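Local coordinates for protein intramolecular trans-sialidase (Macrobdella decora, PDB 3SLI) that probably cleaves terminal sialic acid from sialoglycoconjugates by intramolecular trans-sialylation, releasing it as 2,7-anhydro-Neu5Ac, at residues Ser60-Gln65 / Lys159-Ile164; Asp66-Ile71 / Glu82-Asp87; Phe90-Asp95 / Leu136-Phe141. All blocks are in the same frame, centred on the assembly; numbering follows the deposited sequence.

Contact 1 of 3, residues Ser60-Gln65 / Lys159-Ile164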
# COMPACT_ATOMS: atom_id res chain seq x y z
N SER A 60 0.76 -15.85 39.19
CA SER A 60 -0.66 -16.14 39.03
C SER A 60 -1.57 -15.77 40.20
O SER A 60 -2.79 -15.92 40.11
CB SER A 60 -0.85 -17.63 38.77
OG SER A 60 -0.62 -18.38 39.96
N THR A 61 -0.99 -15.30 41.30
CA THR A 61 -1.77 -15.02 42.50
C THR A 61 -2.61 -13.75 42.52
O THR A 61 -2.40 -12.82 41.74
CB THR A 61 -0.90 -15.12 43.77
OG1 THR A 61 0.07 -14.07 43.79
CG2 THR A 61 -0.18 -16.47 43.82
N ALA A 62 -3.57 -13.74 43.45
CA ALA A 62 -4.48 -12.61 43.63
C ALA A 62 -3.72 -11.31 43.84
O ALA A 62 -2.72 -11.27 44.57
CB ALA A 62 -5.41 -12.88 44.80
N GLY A 63 -4.19 -10.27 43.17
CA GLY A 63 -3.58 -8.96 43.28
C GLY A 63 -2.30 -8.81 42.49
O GLY A 63 -1.75 -7.71 42.40
N ASN A 64 -1.83 -9.89 41.87
CA ASN A 64 -0.59 -9.83 41.11
C ASN A 64 -0.77 -10.01 39.61
O ASN A 64 0.15 -10.39 38.90
CB ASN A 64 0.41 -10.84 41.67
CG ASN A 64 0.76 -10.55 43.11
OD1 ASN A 64 0.61 -11.39 44.00
ND2 ASN A 64 1.18 -9.32 43.36
N GLN A 65 -1.95 -9.61 39.12
CA GLN A 65 -2.31 -9.73 37.71
C GLN A 65 -1.48 -8.88 36.75
O GLN A 65 -1.57 -9.07 35.53
CB GLN A 65 -3.81 -9.43 37.51
CG GLN A 65 -4.24 -8.01 37.87
CD GLN A 65 -4.73 -7.84 39.31
OE1 GLN A 65 -5.36 -6.85 39.64
NE2 GLN A 65 -4.46 -8.82 40.16
N LYS A 159 -1.51 -16.50 33.14
CA LYS A 159 -2.25 -16.69 34.38
C LYS A 159 -2.34 -15.40 35.17
O LYS A 159 -1.32 -14.78 35.52
CB LYS A 159 -1.63 -17.82 35.21
CG LYS A 159 -1.78 -19.18 34.55
CD LYS A 159 -1.28 -20.32 35.43
CE LYS A 159 -1.54 -21.65 34.75
NZ LYS A 159 -1.16 -22.82 35.60
N ARG A 160 -3.58 -14.95 35.39
CA ARG A 160 -3.86 -13.71 36.13
C ARG A 160 -4.91 -14.03 37.17
O ARG A 160 -6.02 -14.44 36.84
CB ARG A 160 -4.36 -12.62 35.18
CG ARG A 160 -3.43 -12.37 34.00
CD ARG A 160 -3.89 -11.20 33.16
NE ARG A 160 -3.52 -9.91 33.75
CZ ARG A 160 -3.92 -8.74 33.28
NH1 ARG A 160 -4.70 -8.68 32.21
NH2 ARG A 160 -3.51 -7.62 33.87
N GLN A 161 -4.52 -13.92 38.44
CA GLN A 161 -5.40 -14.22 39.57
C GLN A 161 -6.11 -15.57 39.40
O GLN A 161 -7.33 -15.68 39.56
CB GLN A 161 -6.41 -13.09 39.81
CG GLN A 161 -5.76 -11.75 40.05
CD GLN A 161 -6.71 -10.73 40.65
OE1 GLN A 161 -6.75 -10.55 41.87
NE2 GLN A 161 -7.47 -10.05 39.79
N GLY A 162 -5.31 -16.58 39.06
CA GLY A 162 -5.81 -17.94 38.89
C GLY A 162 -6.65 -18.23 37.66
O GLY A 162 -7.22 -19.32 37.56
N LYS A 163 -6.71 -17.28 36.73
CA LYS A 163 -7.49 -17.44 35.50
C LYS A 163 -6.58 -17.39 34.28
O LYS A 163 -5.52 -16.75 34.31
CB LYS A 163 -8.50 -16.30 35.36
CG LYS A 163 -9.49 -16.16 36.49
CD LYS A 163 -10.48 -17.30 36.49
CE LYS A 163 -11.52 -17.13 37.59
NZ LYS A 163 -12.53 -18.22 37.54
N ILE A 164 -7.01 -18.04 33.21
CA ILE A 164 -6.26 -18.01 31.96
C ILE A 164 -6.71 -16.77 31.18
O ILE A 164 -7.85 -16.70 30.70
CB ILE A 164 -6.51 -19.29 31.10
CG1 ILE A 164 -5.94 -20.53 31.79
CG2 ILE A 164 -5.87 -19.12 29.70
CD1 ILE A 164 -4.42 -20.56 31.90
O HOH W 1 -1.99 -12.79 39.12
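Gln161 and Gln65 press their amides together at the centre of this contact, with Ser60 closing one end of it. The two amide planes differ by only 25°, and Gln65 NE2 sits 3.0 Å from Gln161 CD. This is packing of flat polar groups rather than a mutual bond, since the angle from Gln65 NE2 to Gln161 OE1 is poor. Gln161 OE1 instead takes the backbone N-H of Gly63 at 2.9 Å, a nearly straight bond (166° at the hydrogen) that reaches the oxygen from above the carbonyl plane. The Gln161 side chain leaves the backbone pointing away from 60-65, but its extended chain brings the amide round to Gly63. Gln65 already sets out toward 159-164, and a bend at chi2 (-92°) turns its amide alongside that of Gln161.

The carbonyl of Gln65 is held as well. Arg160 comes side-on, with NE at 2.8 Å and NH2 at 2.9 Å both donating to Gln65 O, which lies near the guanidinium plane; NH2 also forms a salt bridge with Asp66. At the other end, Ser60 O accepts from Gly162 N at 2.8 Å. Ser60 CB touches Lys159 CB at 3.6 Å, while Ser60 OG bonds to Asp151. One water links the backbones, donating to Thr61 O and accepting from Gln161 N.

Two glycines suit their places because both have positive phi: Gly63 in the type II turn Thr61–Asn64, and Gly162 in the type I' turn Arg160–Lys163. The latter is the tight turn of a two-residue beta hairpin, here docked by polar bonds on the surface loop between strands 51-58 and 67-74 of a concanavalin-like domain.

Contact 2 of 3, residues Asp66-Ile71 / Glu82-Asp87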
# COMPACT_ATOMS: atom_id res chain seq x y z
N ASP A 66 -0.71 -7.94 37.27
CA ASP A 66 0.16 -7.10 36.43
C ASP A 66 1.64 -7.49 36.55
O ASP A 66 2.54 -6.71 36.23
CB ASP A 66 -0.02 -5.61 36.75
CG ASP A 66 -1.39 -5.07 36.32
OD1 ASP A 66 -2.13 -5.77 35.60
OD2 ASP A 66 -1.72 -3.93 36.71
N ARG A 67 1.88 -8.71 37.03
CA ARG A 67 3.23 -9.22 37.19
C ARG A 67 3.42 -10.44 36.28
O ARG A 67 3.10 -11.57 36.67
CB ARG A 67 3.49 -9.60 38.65
CG ARG A 67 3.34 -8.45 39.62
CD ARG A 67 3.64 -8.90 41.04
NE ARG A 67 3.26 -7.89 42.03
CZ ARG A 67 4.00 -6.83 42.35
NH1 ARG A 67 5.17 -6.61 41.76
NH2 ARG A 67 3.54 -5.97 43.25
N HIS A 68 3.91 -10.20 35.07
CA HIS A 68 4.12 -11.29 34.12
C HIS A 68 4.83 -10.82 32.86
O HIS A 68 4.95 -9.62 32.61
CB HIS A 68 2.77 -11.91 33.72
CG HIS A 68 1.79 -10.93 33.14
ND1 HIS A 68 0.64 -10.55 33.80
CD2 HIS A 68 1.79 -10.24 31.97
CE1 HIS A 68 -0.03 -9.68 33.06
NE2 HIS A 68 0.65 -9.48 31.95
N PHE A 69 5.29 -11.79 32.08
CA PHE A 69 5.92 -11.55 30.80
C PHE A 69 5.20 -12.47 29.83
O PHE A 69 4.93 -13.63 30.17
CB PHE A 69 7.41 -11.91 30.80
CG PHE A 69 7.96 -12.15 29.41
CD1 PHE A 69 8.27 -11.08 28.57
CD2 PHE A 69 8.11 -13.45 28.91
CE1 PHE A 69 8.71 -11.30 27.27
CE2 PHE A 69 8.54 -13.68 27.61
CZ PHE A 69 8.85 -12.60 26.79
N HIS A 70 4.85 -11.98 28.65
CA HIS A 70 4.19 -12.82 27.66
C HIS A 70 4.42 -12.34 26.23
O HIS A 70 4.70 -11.16 26.00
CB HIS A 70 2.69 -13.01 27.97
CG HIS A 70 1.79 -11.91 27.46
ND1 HIS A 70 1.91 -10.59 27.85
CD2 HIS A 70 0.71 -11.96 26.64
CE1 HIS A 70 0.93 -9.88 27.30
NE2 HIS A 70 0.19 -10.69 26.56
N ILE A 71 4.44 -13.30 25.31
CA ILE A 71 4.59 -13.03 23.88
C ILE A 71 3.19 -13.38 23.39
O ILE A 71 2.70 -14.47 23.68
CB ILE A 71 5.59 -13.99 23.20
CG1 ILE A 71 6.98 -13.85 23.83
CG2 ILE A 71 5.66 -13.71 21.69
CD1 ILE A 71 7.99 -14.88 23.32
N GLU A 82 4.72 -7.99 26.51
CA GLU A 82 4.46 -7.10 27.63
C GLU A 82 5.30 -7.73 28.75
O GLU A 82 5.22 -8.93 28.98
CB GLU A 82 2.98 -7.07 28.02
CG GLU A 82 2.06 -6.43 26.99
CD GLU A 82 0.66 -6.22 27.53
OE1 GLU A 82 -0.07 -7.21 27.72
OE2 GLU A 82 0.29 -5.05 27.75
N LEU A 83 6.18 -6.91 29.33
CA LEU A 83 7.07 -7.32 30.43
C LEU A 83 6.60 -6.43 31.57
O LEU A 83 6.85 -5.22 31.57
CB LEU A 83 8.51 -6.98 30.06
CG LEU A 83 9.67 -7.88 30.52
CD1 LEU A 83 10.93 -7.03 30.51
CD2 LEU A 83 9.44 -8.52 31.89
N ARG A 84 5.94 -7.04 32.56
CA ARG A 84 5.34 -6.30 33.66
C ARG A 84 5.61 -6.77 35.08
O ARG A 84 5.71 -7.97 35.34
CB ARG A 84 3.83 -6.32 33.47
CG ARG A 84 3.34 -5.90 32.10
CD ARG A 84 2.30 -4.82 32.27
NE ARG A 84 0.95 -5.33 32.22
CZ ARG A 84 -0.12 -4.71 32.71
NH1 ARG A 84 -0.02 -3.53 33.31
NH2 ARG A 84 -1.31 -5.23 32.50
N ASN A 85 5.64 -5.82 36.01
CA ASN A 85 5.79 -6.11 37.44
C ASN A 85 5.08 -4.97 38.16
O ASN A 85 5.54 -4.48 39.18
CB ASN A 85 7.26 -6.15 37.86
CG ASN A 85 7.44 -6.77 39.23
OD1 ASN A 85 8.34 -6.40 39.99
ND2 ASN A 85 6.59 -7.74 39.55
N THR A 86 3.90 -4.63 37.63
CA THR A 86 3.03 -3.52 38.05
C THR A 86 3.61 -2.23 37.45
O THR A 86 4.83 -2.07 37.31
CB THR A 86 2.76 -3.37 39.58
OG1 THR A 86 3.90 -2.82 40.25
CG2 THR A 86 2.37 -4.69 40.20
N ASP A 87 2.71 -1.34 37.04
CA ASP A 87 3.09 -0.09 36.40
C ASP A 87 4.04 0.80 37.17
O ASP A 87 4.79 1.57 36.56
CB ASP A 87 1.83 0.66 35.97
CG ASP A 87 0.99 -0.13 34.98
OD1 ASP A 87 1.44 -1.18 34.45
OD2 ASP A 87 -0.16 0.29 34.73
O HOH W 2 0.04 -1.96 37.73
O HOH W 3 -0.78 -7.55 30.47
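Asp66 and Arg84 meet through stacked charged groups, the carboxylate lying over one face of the guanidinium with the planes 30° apart. Asp66 OD1 is 3.3 Å from Arg84 NH2 but well out of the guanidinium plane, so this salt bridge works by charge alone. OD1 also pairs with Arg160, and OD2 accepts from a water that in turn takes the N-H of Asp87. Arg84 bends at chi2 and chi3 to bring its head there; its NH1 makes a weak, charge-assisted bond to Asp87 OD1, completing a network of three residues.

A second water gathers three side chains on the same face of the sheet. It donates to Glu82 OE1 at 2.9 Å, accepts from Arg84 NH2 at 3.1 Å, and lies in the plane of the His68 ring, 2.8 Å from NE2. Buried His70 ND1, by contrast, has no partner.

Along the strands, every second residue bonds across the pair. His68 and Arg84 exchange bonds in both directions, Arg84 N reaching His68 O at 2.8 Å; His70 and Glu82 do likewise, and Thr86 N closes the end on Asp66 O. Arg67 and Phe69 bond instead to Asn59 and Val57, Leu83 to Tyr92. On the opposite face, Phe69 CD1 packs against Leu83 CG at 4.0 Å, apolar residues suited to the interior. Farther along, the methyl CG2 of Thr86 sits 3.4 Å above the centre of the Arg67 guanidinium, while Thr86 OG1 donates to Asn85 O.

Such pairing, with strand directions 167° apart, is that of an antiparallel beta hairpin, formed here by strands 67-74 and 79-85 within a six-stranded sheet of the concanavalin-like domain.

Contact 3 of 3, residues Phe90-Asp95 / Leu136-Phe141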
# COMPACT_ATOMS: atom_id res chain seq x y z
N PHE A 90 7.60 -1.45 36.51
CA PHE A 90 7.89 -1.43 35.07
C PHE A 90 6.78 -2.05 34.23
O PHE A 90 6.05 -2.95 34.69
CB PHE A 90 9.28 -2.00 34.69
CG PHE A 90 9.47 -3.47 34.99
CD1 PHE A 90 8.86 -4.45 34.21
CD2 PHE A 90 10.30 -3.86 36.05
CE1 PHE A 90 9.06 -5.81 34.48
CE2 PHE A 90 10.51 -5.22 36.33
CZ PHE A 90 9.89 -6.19 35.54
N ASN A 91 6.61 -1.51 33.03
CA ASN A 91 5.62 -1.98 32.08
C ASN A 91 6.22 -1.69 30.71
O ASN A 91 6.08 -0.59 30.17
CB ASN A 91 4.30 -1.22 32.27
CG ASN A 91 3.28 -1.55 31.20
OD1 ASN A 91 3.29 -2.62 30.61
ND2 ASN A 91 2.39 -0.61 30.94
N TYR A 92 7.00 -2.66 30.22
CA TYR A 92 7.68 -2.56 28.94
C TYR A 92 6.87 -3.27 27.87
O TYR A 92 6.53 -4.45 28.02
CB TYR A 92 9.07 -3.20 29.02
CG TYR A 92 10.08 -2.48 29.89
CD1 TYR A 92 9.75 -1.31 30.59
CD2 TYR A 92 11.40 -2.95 29.98
CE1 TYR A 92 10.70 -0.64 31.36
CE2 TYR A 92 12.36 -2.28 30.75
CZ TYR A 92 12.00 -1.13 31.43
OH TYR A 92 12.94 -0.46 32.18
N THR A 93 6.55 -2.57 26.79
CA THR A 93 5.76 -3.17 25.72
C THR A 93 6.41 -2.92 24.36
O THR A 93 7.12 -1.93 24.18
CB THR A 93 4.32 -2.61 25.71
OG1 THR A 93 4.36 -1.19 25.53
CG2 THR A 93 3.60 -2.92 27.03
N LEU A 94 6.17 -3.82 23.42
CA LEU A 94 6.70 -3.74 22.07
C LEU A 94 5.79 -4.58 21.18
O LEU A 94 5.46 -5.72 21.53
CB LEU A 94 8.13 -4.29 22.00
CG LEU A 94 8.80 -4.25 20.63
CD1 LEU A 94 8.91 -2.80 20.16
CD2 LEU A 94 10.16 -4.92 20.69
N ASP A 95 5.38 -4.03 20.04
CA ASP A 95 4.50 -4.76 19.13
C ASP A 95 4.59 -4.19 17.71
O ASP A 95 5.22 -3.16 17.48
CB ASP A 95 3.04 -4.67 19.62
CG ASP A 95 2.45 -3.27 19.45
OD1 ASP A 95 2.68 -2.41 20.32
OD2 ASP A 95 1.76 -3.03 18.43
N LEU A 136 13.05 -2.50 20.91
CA LEU A 136 12.81 -1.68 22.08
C LEU A 136 14.13 -1.53 22.81
O LEU A 136 14.82 -2.52 23.05
CB LEU A 136 11.77 -2.32 23.01
CG LEU A 136 11.51 -1.60 24.35
CD1 LEU A 136 10.87 -0.24 24.11
CD2 LEU A 136 10.61 -2.46 25.22
N ASP A 137 14.52 -0.29 23.08
CA ASP A 137 15.76 0.01 23.80
C ASP A 137 15.42 0.57 25.17
O ASP A 137 14.53 1.43 25.30
CB ASP A 137 16.62 1.01 23.02
CG ASP A 137 17.09 0.46 21.69
OD1 ASP A 137 17.72 -0.62 21.69
OD2 ASP A 137 16.84 1.09 20.65
N LYS A 138 16.10 0.08 26.20
CA LYS A 138 15.87 0.54 27.57
C LYS A 138 17.18 0.63 28.34
O LYS A 138 17.99 -0.29 28.31
CB LYS A 138 14.93 -0.43 28.30
CG LYS A 138 13.49 -0.42 27.84
CD LYS A 138 12.79 0.84 28.30
CE LYS A 138 11.31 0.78 27.99
NZ LYS A 138 10.64 2.03 28.42
N ASP A 139 17.40 1.75 29.03
CA ASP A 139 18.62 1.90 29.82
C ASP A 139 18.53 0.96 31.02
O ASP A 139 19.52 0.34 31.41
CB ASP A 139 18.79 3.36 30.28
CG ASP A 139 19.20 4.29 29.14
OD1 ASP A 139 20.08 3.91 28.33
OD2 ASP A 139 18.64 5.41 29.06
N ALA A 140 17.35 0.85 31.61
CA ALA A 140 17.14 -0.04 32.74
C ALA A 140 16.59 -1.35 32.17
O ALA A 140 15.38 -1.53 32.04
CB ALA A 140 16.16 0.57 33.74
N PHE A 141 17.49 -2.23 31.75
CA PHE A 141 17.09 -3.51 31.18
C PHE A 141 16.44 -4.40 32.24
O PHE A 141 16.94 -4.54 33.36
CB PHE A 141 18.28 -4.21 30.54
CG PHE A 141 17.93 -5.50 29.85
CD1 PHE A 141 17.43 -5.51 28.56
CD2 PHE A 141 18.08 -6.72 30.51
CE1 PHE A 141 17.08 -6.70 27.93
CE2 PHE A 141 17.73 -7.92 29.89
CZ PHE A 141 17.23 -7.91 28.60
O HOH W 4 8.08 1.74 29.62
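From Tyr92 to Leu94 the chain passes Leu136 to Ala140 in nearly the opposite direction (166°), and the closest CA atoms, those of Leu94 and Leu136, stay 6.4 Å apart, so side chains bridge the gap.

Tyr92 does most of the work, using both its ring face and its hydroxyl. Lys138 bends at chi2 (-73°) and lays its methylenes across one face: CE stands 3.7 Å from the ring centroid, close to the normal, in a CH-pi contact. Its ammonium goes farther, with NZ 4.5 Å from the centroid and off-centre, a cation-pi contact at longer range. NZ also donates to a water that bonds to Asn91 O. A long lysine suits this position, apolar along its methylenes and polar at its tip. At the rim of the ring, Tyr92 OH donates to Ala140 O at 2.7 Å, in the plane of that carbonyl, linking the edge strand to the loop after strand 131-137.

Beyond the aromatic ring the contact turns apolar. The Leu94 and Leu136 side chains run alongside in opposing directions, CD2 of Leu94 lying 3.8 Å from CB of Leu136, while Leu136 CD2 reaches Tyr92 CB at 4.2 Å.

Strand 91-96 is an outermost strand of its six-stranded sheet, bonded through Tyr92 and Leu94 to strand 79-85. Strand 131-137 belongs to the seven-stranded sheet, where it pairs with strand 123-128; the contact therefore joins an edge strand of one sheet to the edge strand 131-137 of the other and to the loop that follows it.

All three contacts lie in the concanavalin-like N-terminal region, but at different depths. Contact 2 is the partly buried one, with regular backbone pairing inside one sheet; contacts 1 and 3 are surface contacts between elements distant in sequence. Contact 1 relies on polar bonds between turns, whereas contact 3 combines aliphatic and aromatic packing with one hydroxyl bond. Contacts 1 and 2 touch where Arg160 reaches Asp66, with Arg84 close by, so the turn and the hairpin share one cluster of charges. Contacts 2 and 3 share the six-stranded sheet through adjacent strands 79-85 and 91-96. Contacts 1 and 3 do not touch, their nearest atoms being about 9 Å apart.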